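Local coordinates for putative methylthioribose-1-phosphate isomerase (Pyrococcus horikoshii OT3, PDB 6A34), which probably catalyses the interconversion of 5-methylthioribose 1-phosphate and 5-methylthioribulose 1-phosphate in the methionine salvage pathway, at residues 17-22 with 66-71; 50-55 with 97-102; 110-115 with 136-141. All coordinates share one frame; numbering follows the deposited sequence.

Contact 1. Residues 17-22 with 66-71; sequences VEYKNK and AGFGLA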
loop_
_atom_site.group_PDB
_atom_site.type_symbol
_atom_site.label_atom_id
_atom_site.label_comp_id
_atom_site.label_asym_id
_atom_site.label_seq_id
_atom_site.Cartn_x
_atom_site.Cartn_y
_atom_site.Cartn_z
ATOM N N VAL A 17 -17.151 -22.646 -6.306
ATOM C CA VAL A 17 -18.531 -23.013 -6.075
ATOM C C VAL A 17 -18.797 -24.242 -6.949
ATOM O O VAL A 17 -18.462 -24.201 -8.164
ATOM C CB VAL A 17 -19.513 -21.884 -6.455
ATOM C CG1 VAL A 17 -20.945 -22.229 -6.087
ATOM C CG2 VAL A 17 -19.141 -20.551 -5.842
ATOM N N GLU A 18 -19.444 -25.262 -6.357
ATOM C CA GLU A 18 -19.778 -26.565 -7.004
ATOM C C GLU A 18 -21.203 -26.975 -6.565
ATOM O O GLU A 18 -21.677 -26.613 -5.458
ATOM C CB GLU A 18 -18.752 -27.622 -6.577
ATOM C CG GLU A 18 -18.181 -28.502 -7.677
ATOM C CD GLU A 18 -16.924 -29.222 -7.187
ATOM O OE1 GLU A 18 -17.006 -29.811 -6.083
ATOM O OE2 GLU A 18 -15.835 -29.124 -7.846
ATOM N N TYR A 19 -21.907 -27.709 -7.435
ATOM C CA TYR A 19 -23.215 -28.293 -7.082
ATOM C C TYR A 19 -23.167 -29.804 -7.308
ATOM O O TYR A 19 -22.850 -30.243 -8.406
ATOM C CB TYR A 19 -24.350 -27.660 -7.881
ATOM C CG TYR A 19 -25.721 -28.144 -7.497
ATOM C CD1 TYR A 19 -26.272 -27.806 -6.273
ATOM C CD2 TYR A 19 -26.479 -28.923 -8.356
ATOM C CE1 TYR A 19 -27.521 -28.255 -5.895
ATOM C CE2 TYR A 19 -27.752 -29.351 -8.009
ATOM C CZ TYR A 19 -28.271 -29.018 -6.773
ATOM O OH TYR A 19 -29.512 -29.434 -6.409
ATOM N N LYS A 20 -23.475 -30.564 -6.248
ATOM C CA LYS A 20 -23.301 -32.027 -6.215
ATOM C C LYS A 20 -24.252 -32.578 -5.149
ATOM O O LYS A 20 -24.365 -31.985 -4.095
ATOM C CB LYS A 20 -21.823 -32.322 -5.909
ATOM C CG LYS A 20 -21.385 -33.779 -5.962
ATOM C CD LYS A 20 -19.889 -34.002 -5.662
ATOM C CE LYS A 20 -19.441 -33.695 -4.238
ATOM N NZ LYS A 20 -18.581 -32.485 -4.144
ATOM N N ASN A 21 -24.950 -33.686 -5.414
ATOM C CA ASN A 21 -25.778 -34.340 -4.352
ATOM C C ASN A 21 -26.729 -33.352 -3.645
ATOM O O ASN A 21 -26.795 -33.329 -2.402
ATOM C CB ASN A 21 -24.922 -34.922 -3.226
ATOM C CG ASN A 21 -23.763 -35.742 -3.733
ATOM O OD1 ASN A 21 -22.608 -35.453 -3.397
ATOM N ND2 ASN A 21 -24.070 -36.739 -4.549
ATOM N N LYS A 22 -27.423 -32.505 -4.413
ATOM C CA LYS A 22 -28.411 -31.566 -3.860
ATOM C C LYS A 22 -27.775 -30.632 -2.828
ATOM O O LYS A 22 -28.446 -30.159 -1.925
ATOM C CB LYS A 22 -29.573 -32.329 -3.217
ATOM C CG LYS A 22 -30.219 -33.383 -4.108
ATOM C CD LYS A 22 -31.520 -33.891 -3.526
ATOM C CE LYS A 22 -32.441 -34.522 -4.548
ATOM N NZ LYS A 22 -32.140 -35.957 -4.741
ATOM N N ALA A 66 -25.706 -18.367 -7.032
ATOM C CA ALA A 66 -27.113 -18.000 -7.019
ATOM C C ALA A 66 -27.902 -18.942 -7.927
ATOM O O ALA A 66 -29.040 -19.301 -7.611
ATOM C CB ALA A 66 -27.270 -16.589 -7.500
ATOM N N GLY A 67 -27.309 -19.240 -9.091
ATOM C CA GLY A 67 -27.869 -20.123 -10.050
ATOM C C GLY A 67 -28.026 -21.517 -9.465
ATOM O O GLY A 67 -29.038 -22.142 -9.670
ATOM N N PHE A 68 -27.008 -21.986 -8.733
ATOM C CA PHE A 68 -27.075 -23.291 -8.076
ATOM C C PHE A 68 -28.049 -23.283 -6.900
ATOM O O PHE A 68 -28.438 -24.331 -6.452
ATOM C CB PHE A 68 -25.695 -23.744 -7.611
ATOM C CG PHE A 68 -24.831 -24.217 -8.746
ATOM C CD1 PHE A 68 -25.364 -24.961 -9.782
ATOM C CD2 PHE A 68 -23.481 -23.931 -8.770
ATOM C CE1 PHE A 68 -24.566 -25.416 -10.811
ATOM C CE2 PHE A 68 -22.690 -24.367 -9.815
ATOM C CZ PHE A 68 -23.231 -25.099 -10.835
ATOM N N GLY A 69 -28.393 -22.095 -6.387
ATOM C CA GLY A 69 -29.435 -21.954 -5.374
ATOM C C GLY A 69 -30.812 -22.287 -5.923
ATOM O O GLY A 69 -31.652 -22.843 -5.204
ATOM N N LEU A 70 -31.044 -21.954 -7.196
ATOM C CA LEU A 70 -32.281 -22.341 -7.872
ATOM C C LEU A 70 -32.278 -23.828 -8.243
ATOM O O LEU A 70 -33.300 -24.463 -8.184
ATOM C CB LEU A 70 -32.469 -21.450 -9.096
ATOM C CG LEU A 70 -32.691 -19.974 -8.749
ATOM C CD1 LEU A 70 -32.722 -19.140 -10.001
ATOM C CD2 LEU A 70 -33.979 -19.792 -7.952
ATOM N N ALA A 71 -31.132 -24.354 -8.677
ATOM C CA ALA A 71 -30.976 -25.783 -8.936
ATOM C C ALA A 71 -31.336 -26.546 -7.657
ATOM O O ALA A 71 -32.147 -27.466 -7.692
ATOM C CB ALA A 71 -29.568 -26.091 -9.373
#
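This is a buried, largely apolar strand-on-helix contact: edge strand 17-20 of a small three-stranded antiparallel sheet lies along helix 59-76. The two short axes run 9.1 Å apart and nearly parallel, at 12°. Alternation along the strand sends Val17 and Tyr19 toward the helix and Glu18 away from it. Tyr19 does most of the work. Its CB sits over one face of the Phe68 ring, 3.6 Å from the ring centroid, a CH-pi contact. Because Tyr19 CG is anti to the backbone N (chi1 -176°), the phenol is carried past Phe68 toward Ala71; the two rings are close to parallel but slid apart, with centroids 5.6 Å from each other and hardly any overlap. Ala71 CB in turn rests over a face of the phenol, 4.0 Å from Tyr19 CE2. In fold terms, this lays the antiparallel sheet of the N-terminal part of the chain against its helices, and Phe68 reaches further: Tyr137 of helix 125-157 meets it edge-to-face. At the start of the strand Val17 CG1 comes to the edge of the Phe68 ring, 4.1 Å from CD2. An alanine in place of Phe68 would probably loosen the strand on the helix, since Tyr19 CB would lose the ring face beneath it and Val17 its edge contact. Beyond the apolar part, Tyr19 OH finds its polar partner in Glu75 OE1, one turn beyond Ala71 on the same helix.

Contact 2. Residues 50-55 with 97-102; sequences AIKNMT and KNTRPT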
loop_
_atom_site.group_PDB
_atom_site.type_symbol
_atom_site.label_atom_id
_atom_site.label_comp_id
_atom_site.label_asym_id
_atom_site.label_seq_id
_atom_site.Cartn_x
_atom_site.Cartn_y
_atom_site.Cartn_z
ATOM N N ALA A 50 -24.779 -17.028 2.491
ATOM C CA ALA A 50 -23.361 -17.199 2.104
ATOM C C ALA A 50 -22.966 -16.189 1.020
ATOM O O ALA A 50 -21.818 -15.783 0.945
ATOM C CB ALA A 50 -23.104 -18.618 1.668
ATOM N N ILE A 51 -23.924 -15.734 0.209
ATOM C CA ILE A 51 -23.653 -14.633 -0.706
ATOM C C ILE A 51 -23.544 -13.313 0.083
ATOM O O ILE A 51 -22.610 -12.560 -0.139
ATOM C CB ILE A 51 -24.712 -14.561 -1.818
ATOM C CG1 ILE A 51 -24.540 -15.702 -2.823
ATOM C CG2 ILE A 51 -24.687 -13.204 -2.507
ATOM C CD1 ILE A 51 -25.830 -16.127 -3.462
ATOM N N LYS A 52 -24.513 -13.036 0.962
ATOM C CA LYS A 52 -24.538 -11.806 1.789
ATOM C C LYS A 52 -23.301 -11.714 2.697
ATOM O O LYS A 52 -22.749 -10.638 2.854
ATOM C CB LYS A 52 -25.770 -11.757 2.698
ATOM C CG LYS A 52 -27.025 -11.108 2.127
ATOM C CD LYS A 52 -27.960 -10.517 3.200
ATOM C CE LYS A 52 -28.009 -11.321 4.488
ATOM N NZ LYS A 52 -29.151 -10.939 5.352
ATOM N N ASN A 53 -22.969 -12.843 3.329
ATOM C CA ASN A 53 -21.767 -13.169 4.132
ATOM C C ASN A 53 -20.427 -12.905 3.428
ATOM O O ASN A 53 -19.403 -12.862 4.097
ATOM C CB ASN A 53 -21.672 -14.686 4.380
ATOM C CG ASN A 53 -21.919 -15.051 5.818
ATOM O OD1 ASN A 53 -21.717 -14.215 6.687
ATOM N ND2 ASN A 53 -22.336 -16.278 6.077
ATOM N N MET A 54 -20.417 -12.935 2.089
ATOM C CA MET A 54 -19.189 -12.992 1.263
ATOM C C MET A 54 -18.319 -14.223 1.615
ATOM O O MET A 54 -17.066 -14.199 1.529
ATOM C CB MET A 54 -18.421 -11.672 1.376
ATOM C CG MET A 54 -19.302 -10.502 0.928
ATOM S SD MET A 54 -18.521 -8.869 0.912
ATOM C CE MET A 54 -19.967 -7.817 0.747
ATOM N N THR A 55 -18.994 -15.336 1.949
ATOM C CA THR A 55 -18.386 -16.678 2.016
ATOM C C THR A 55 -17.883 -17.055 0.611
ATOM O O THR A 55 -16.809 -17.634 0.420
ATOM C CB THR A 55 -19.395 -17.694 2.575
ATOM O OG1 THR A 55 -19.681 -17.377 3.943
ATOM C CG2 THR A 55 -18.913 -19.125 2.491
ATOM N N LYS A 97 -32.032 -12.908 -5.221
ATOM C CA LYS A 97 -31.868 -11.624 -5.890
ATOM C C LYS A 97 -31.401 -10.567 -4.877
ATOM O O LYS A 97 -30.493 -9.786 -5.179
ATOM C CB LYS A 97 -33.184 -11.213 -6.559
ATOM C CG LYS A 97 -33.074 -10.085 -7.572
ATOM C CD LYS A 97 -34.415 -9.569 -8.020
ATOM C CE LYS A 97 -34.317 -8.786 -9.311
ATOM N NZ LYS A 97 -35.607 -8.764 -10.043
ATOM N N ASN A 98 -31.992 -10.594 -3.671
ATOM C CA ASN A 98 -31.859 -9.548 -2.639
ATOM C C ASN A 98 -30.762 -9.919 -1.627
ATOM O O ASN A 98 -30.944 -9.804 -0.424
ATOM C CB ASN A 98 -33.207 -9.296 -1.953
ATOM C CG ASN A 98 -34.333 -9.060 -2.944
ATOM O OD1 ASN A 98 -35.397 -9.671 -2.841
ATOM N ND2 ASN A 98 -34.112 -8.196 -3.922
ATOM N N THR A 99 -29.619 -10.390 -2.125
ATOM C CA THR A 99 -28.468 -10.645 -1.273
ATOM C C THR A 99 -27.507 -9.463 -1.428
ATOM O O THR A 99 -27.209 -8.758 -0.467
ATOM C CB THR A 99 -27.831 -12.002 -1.589
ATOM O OG1 THR A 99 -27.749 -12.134 -3.009
ATOM C CG2 THR A 99 -28.601 -13.163 -0.993
ATOM N N ARG A 100 -27.055 -9.271 -2.670
ATOM C CA ARG A 100 -26.300 -8.111 -3.125
ATOM C C ARG A 100 -27.013 -7.595 -4.371
ATOM O O ARG A 100 -26.678 -8.007 -5.484
ATOM C CB ARG A 100 -24.829 -8.481 -3.370
ATOM C CG ARG A 100 -23.963 -8.449 -2.113
ATOM C CD ARG A 100 -23.071 -9.669 -1.932
ATOM N NE ARG A 100 -21.707 -9.494 -2.415
ATOM C CZ ARG A 100 -20.757 -10.434 -2.391
ATOM N NH1 ARG A 100 -19.489 -10.072 -2.517
ATOM N NH2 ARG A 100 -21.061 -11.719 -2.226
ATOM N N PRO A 101 -28.062 -6.748 -4.198
ATOM C CA PRO A 101 -28.808 -6.145 -5.315
ATOM C C PRO A 101 -28.056 -5.379 -6.425
ATOM O O PRO A 101 -28.687 -4.971 -7.408
ATOM C CB PRO A 101 -29.702 -5.114 -4.604
ATOM C CG PRO A 101 -29.945 -5.719 -3.240
ATOM C CD PRO A 101 -28.638 -6.397 -2.887
ATOM N N THR A 102 -26.735 -5.203 -6.268
ATOM C CA THR A 102 -25.886 -4.399 -7.169
ATOM C C THR A 102 -25.003 -5.309 -8.054
ATOM O O THR A 102 -24.888 -5.042 -9.272
ATOM C CB THR A 102 -25.083 -3.365 -6.363
ATOM O OG1 THR A 102 -23.701 -3.572 -6.660
ATOM C CG2 THR A 102 -25.290 -3.455 -4.862
#
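Ile51 O is gripped by two donors: the backbone N of Met54, 3.1 Å away, and NH2 of Arg100. The second is short, 2.7 Å from Arg100 NH2 to Ile51 O, yet weak, because the N-H is badly bent from the line (116°). Arg100 NH2 has a further weak bond to Val56 O, so this nitrogen has two carbonyl partners, both weakly bonded. Despite bends at chi2 and chi3 the chain reaches across to the C-terminal end of helix 44-52, and Ile51 CG2 lies in the plane of the guanidinium at its edge. Met54 covers one face with its CG, 3.5 Å from Arg100 NH1, while Met54 CE reaches the same group near NE. The Schellman motif explains why Met54 is there: its positive phi (57°) ends the helix, with Met54 N bonded to Ile51 O and, more weakly, Thr55 N to Ala50 O. Arg100 is a predicted substrate-binding residue in the loop between helices 82-97 and 104-119, and with Arg57 close by it would probably make the site attractive to a phosphate. Beside it, Thr99 packs tightly on Ile51, with Ile51 CG2 3.5 Å from Thr99 CB. Thr99 OG1 takes the crowded position between N and carbonyl carbon (chi1 44°), where it bonds to Leu96 O. Lys52 lays its CG against Thr99 O, 3.5 Å away, before its chain leads off.

Contact 3. Residues 110-115 with 136-141; sequences LNRIKK and AYKIAD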
loop_
_atom_site.group_PDB
_atom_site.type_symbol
_atom_site.label_atom_id
_atom_site.label_comp_id
_atom_site.label_asym_id
_atom_site.label_seq_id
_atom_site.Cartn_x
_atom_site.Cartn_y
_atom_site.Cartn_z
ATOM N N LEU A 110 -29.607 -15.293 -12.364
ATOM C CA LEU A 110 -30.933 -15.548 -11.898
ATOM C C LEU A 110 -31.940 -15.289 -13.008
ATOM O O LEU A 110 -32.809 -16.109 -13.234
ATOM C CB LEU A 110 -31.252 -14.664 -10.693
ATOM C CG LEU A 110 -30.498 -15.033 -9.423
ATOM C CD1 LEU A 110 -30.858 -14.078 -8.289
ATOM C CD2 LEU A 110 -30.767 -16.478 -9.034
ATOM N N ASN A 111 -31.823 -14.134 -13.658
ATOM C CA ASN A 111 -32.716 -13.753 -14.731
ATOM C C ASN A 111 -32.653 -14.726 -15.915
ATOM O O ASN A 111 -33.638 -14.921 -16.607
ATOM C CB ASN A 111 -32.419 -12.343 -15.239
ATOM C CG ASN A 111 -33.525 -11.404 -14.838
ATOM O OD1 ASN A 111 -33.532 -10.886 -13.719
ATOM N ND2 ASN A 111 -34.501 -11.260 -15.722
ATOM N N ARG A 112 -31.467 -15.239 -16.214
ATOM C CA ARG A 112 -31.271 -16.235 -17.269
ATOM C C ARG A 112 -32.114 -17.496 -16.982
ATOM O O ARG A 112 -32.675 -18.089 -17.901
ATOM C CB ARG A 112 -29.789 -16.598 -17.338
ATOM C CG ARG A 112 -29.434 -17.642 -18.385
ATOM C CD ARG A 112 -27.928 -17.810 -18.523
ATOM N NE ARG A 112 -27.566 -18.990 -19.303
ATOM C CZ ARG A 112 -26.342 -19.249 -19.685
ATOM N NH1 ARG A 112 -25.366 -18.461 -19.260
ATOM N NH2 ARG A 112 -26.088 -20.271 -20.488
ATOM N N ILE A 113 -32.185 -17.897 -15.704
ATOM C CA ILE A 113 -32.917 -19.104 -15.313
ATOM C C ILE A 113 -34.427 -18.817 -15.245
ATOM O O ILE A 113 -35.212 -19.517 -15.868
ATOM C CB ILE A 113 -32.352 -19.652 -14.003
ATOM C CG1 ILE A 113 -30.904 -20.097 -14.230
ATOM C CG2 ILE A 113 -33.256 -20.757 -13.461
ATOM C CD1 ILE A 113 -30.257 -20.701 -13.017
ATOM N N LYS A 114 -34.805 -17.809 -14.461
ATOM C CA LYS A 114 -36.138 -17.203 -14.448
ATOM C C LYS A 114 -36.744 -17.171 -15.869
ATOM O O LYS A 114 -37.828 -17.711 -16.085
ATOM C CB LYS A 114 -36.018 -15.815 -13.812
ATOM C CG LYS A 114 -37.188 -14.865 -14.002
ATOM C CD LYS A 114 -38.389 -15.186 -13.151
ATOM C CE LYS A 114 -39.199 -13.951 -12.804
ATOM N NZ LYS A 114 -40.388 -14.315 -11.998
ATOM N N LYS A 115 -36.028 -16.574 -16.832
ATOM C CA LYS A 115 -36.538 -16.369 -18.183
ATOM C C LYS A 115 -36.718 -17.722 -18.883
ATOM O O LYS A 115 -37.679 -17.921 -19.600
ATOM C CB LYS A 115 -35.601 -15.488 -19.026
ATOM C CG LYS A 115 -36.264 -14.609 -20.088
ATOM C CD LYS A 115 -37.701 -15.008 -20.449
ATOM C CE LYS A 115 -38.482 -13.963 -21.222
ATOM N NZ LYS A 115 -38.564 -14.313 -22.660
ATOM N N ALA A 136 -28.044 -24.029 -14.497
ATOM C CA ALA A 136 -27.108 -23.640 -13.447
ATOM C C ALA A 136 -25.721 -24.225 -13.743
ATOM O O ALA A 136 -24.707 -23.544 -13.563
ATOM C CB ALA A 136 -27.619 -24.049 -12.088
ATOM N N TYR A 137 -25.663 -25.456 -14.283
ATOM C CA TYR A 137 -24.379 -26.049 -14.617
ATOM C C TYR A 137 -23.757 -25.292 -15.792
ATOM O O TYR A 137 -22.539 -25.144 -15.866
ATOM C CB TYR A 137 -24.470 -27.545 -14.922
ATOM C CG TYR A 137 -24.489 -28.423 -13.693
ATOM C CD1 TYR A 137 -23.405 -28.472 -12.826
ATOM C CD2 TYR A 137 -25.585 -29.214 -13.395
ATOM C CE1 TYR A 137 -23.408 -29.277 -11.700
ATOM C CE2 TYR A 137 -25.601 -30.033 -12.279
ATOM C CZ TYR A 137 -24.517 -30.051 -11.422
ATOM O OH TYR A 137 -24.523 -30.835 -10.323
ATOM N N LYS A 138 -24.601 -24.852 -16.724
ATOM C CA LYS A 138 -24.151 -24.138 -17.899
ATOM C C LYS A 138 -23.487 -22.805 -17.494
ATOM O O LYS A 138 -22.507 -22.440 -18.075
ATOM C CB LYS A 138 -25.325 -23.887 -18.847
ATOM C CG LYS A 138 -25.509 -24.860 -19.999
ATOM C CD LYS A 138 -26.592 -24.306 -20.927
ATOM C CE LYS A 138 -27.078 -25.227 -22.026
ATOM N NZ LYS A 138 -28.283 -24.639 -22.665
ATOM N N ILE A 139 -24.079 -22.090 -16.532
ATOM C CA ILE A 139 -23.566 -20.830 -16.057
ATOM C C ILE A 139 -22.161 -21.054 -15.484
ATOM O O ILE A 139 -21.217 -20.375 -15.863
ATOM C CB ILE A 139 -24.541 -20.184 -15.058
ATOM C CG1 ILE A 139 -25.836 -19.777 -15.763
ATOM C CG2 ILE A 139 -23.908 -18.986 -14.337
ATOM C CD1 ILE A 139 -26.991 -19.494 -14.812
ATOM N N ALA A 140 -22.012 -22.061 -14.621
ATOM C CA ALA A 140 -20.738 -22.338 -13.995
ATOM C C ALA A 140 -19.722 -22.737 -15.063
ATOM O O ALA A 140 -18.646 -22.150 -15.091
ATOM C CB ALA A 140 -20.856 -23.390 -12.929
ATOM N N ASP A 141 -20.079 -23.698 -15.931
ATOM C CA ASP A 141 -19.142 -24.276 -16.900
ATOM C C ASP A 141 -18.672 -23.232 -17.922
ATOM O O ASP A 141 -17.569 -23.336 -18.420
ATOM C CB ASP A 141 -19.742 -25.469 -17.659
ATOM C CG ASP A 141 -20.081 -26.668 -16.784
ATOM O OD1 ASP A 141 -19.468 -26.799 -15.701
ATOM O OD2 ASP A 141 -21.021 -27.418 -17.158
#
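Two consecutive helices, 104-119 and 125-157, form an antiparallel helical hairpin, and this contact is part of the face where they pack. The short axes pass 10.7 Å apart and cross at 149°, a spacing bridged by long side chains rather than by close backbone. Arg112 spans much of it. Its CG is anti to the backbone N (chi1 179°) and the chain stays extended out to NE, so it meets Ile139 almost tip to tip and lays one face of its guanidinium over that residue; Ile139 CG1 is 3.8 Å from Arg112 NH1. Two carboxylates of the partner helix hold the group there: Glu135 forms a salt bridge at NE and Glu142 another at NH1. These come from a turn before and a turn after Ile139, which would fix the rotation of the guanidinium above it. Helix 125-157 is the long helix that leads from the helical N-terminal part into strand 161-165, the first strand of the Rossmann-like sheet, so the hairpin's packing involves the element joining the two halves of the chain. On the side of the interface toward helix 59-76, the contact turns fully apolar. Ile113 and Ile139 cross obliquely, their CD1 atoms 3.9 Å apart, and Ile113 CD1 also lies 4.4 Å from Ala136 CB; Phe89 of helix 82-97 packs against Ile113 as well. At the exposed margin Arg112 NH2 comes 4.0 Å from Lys138 CB, the two chains crossing at about a right angle. The extended remainder of Lys138 then leads away, leaving NZ 5.4 Å from Arg112 NH2; Glu135, which offers Lys138 a long, weak ion pair, would probably temper the repulsion between these like charges.

Helix 59-76 ties the set together. Contact 1 and contact 3 have centres about 10 Å apart: Tyr137 OH hydrogen-bonds to carbonyl Tyr19 O (2.6 Å), Ala136 CB sits 3.4 Å from Gly67 O, and Leu70 CD1 is 3.4 Å from Leu110 CD2. Contact 2 meets each of them through one residue pair, Ile51 CD1 near Ala66 N and Lys97 N near Leu110 CD1; its centre lies about 15 Å from contact 1's and 17 Å from contact 3's. Contact 2 alone contains predicted substrate-binding Arg100. The Val17 side chain of contact 1 lies about 10 Å from Arg100's and 8 Å from predicted Gly58; contact 3's Ile139 side chain is about 11 Å from that of predicted Ala59.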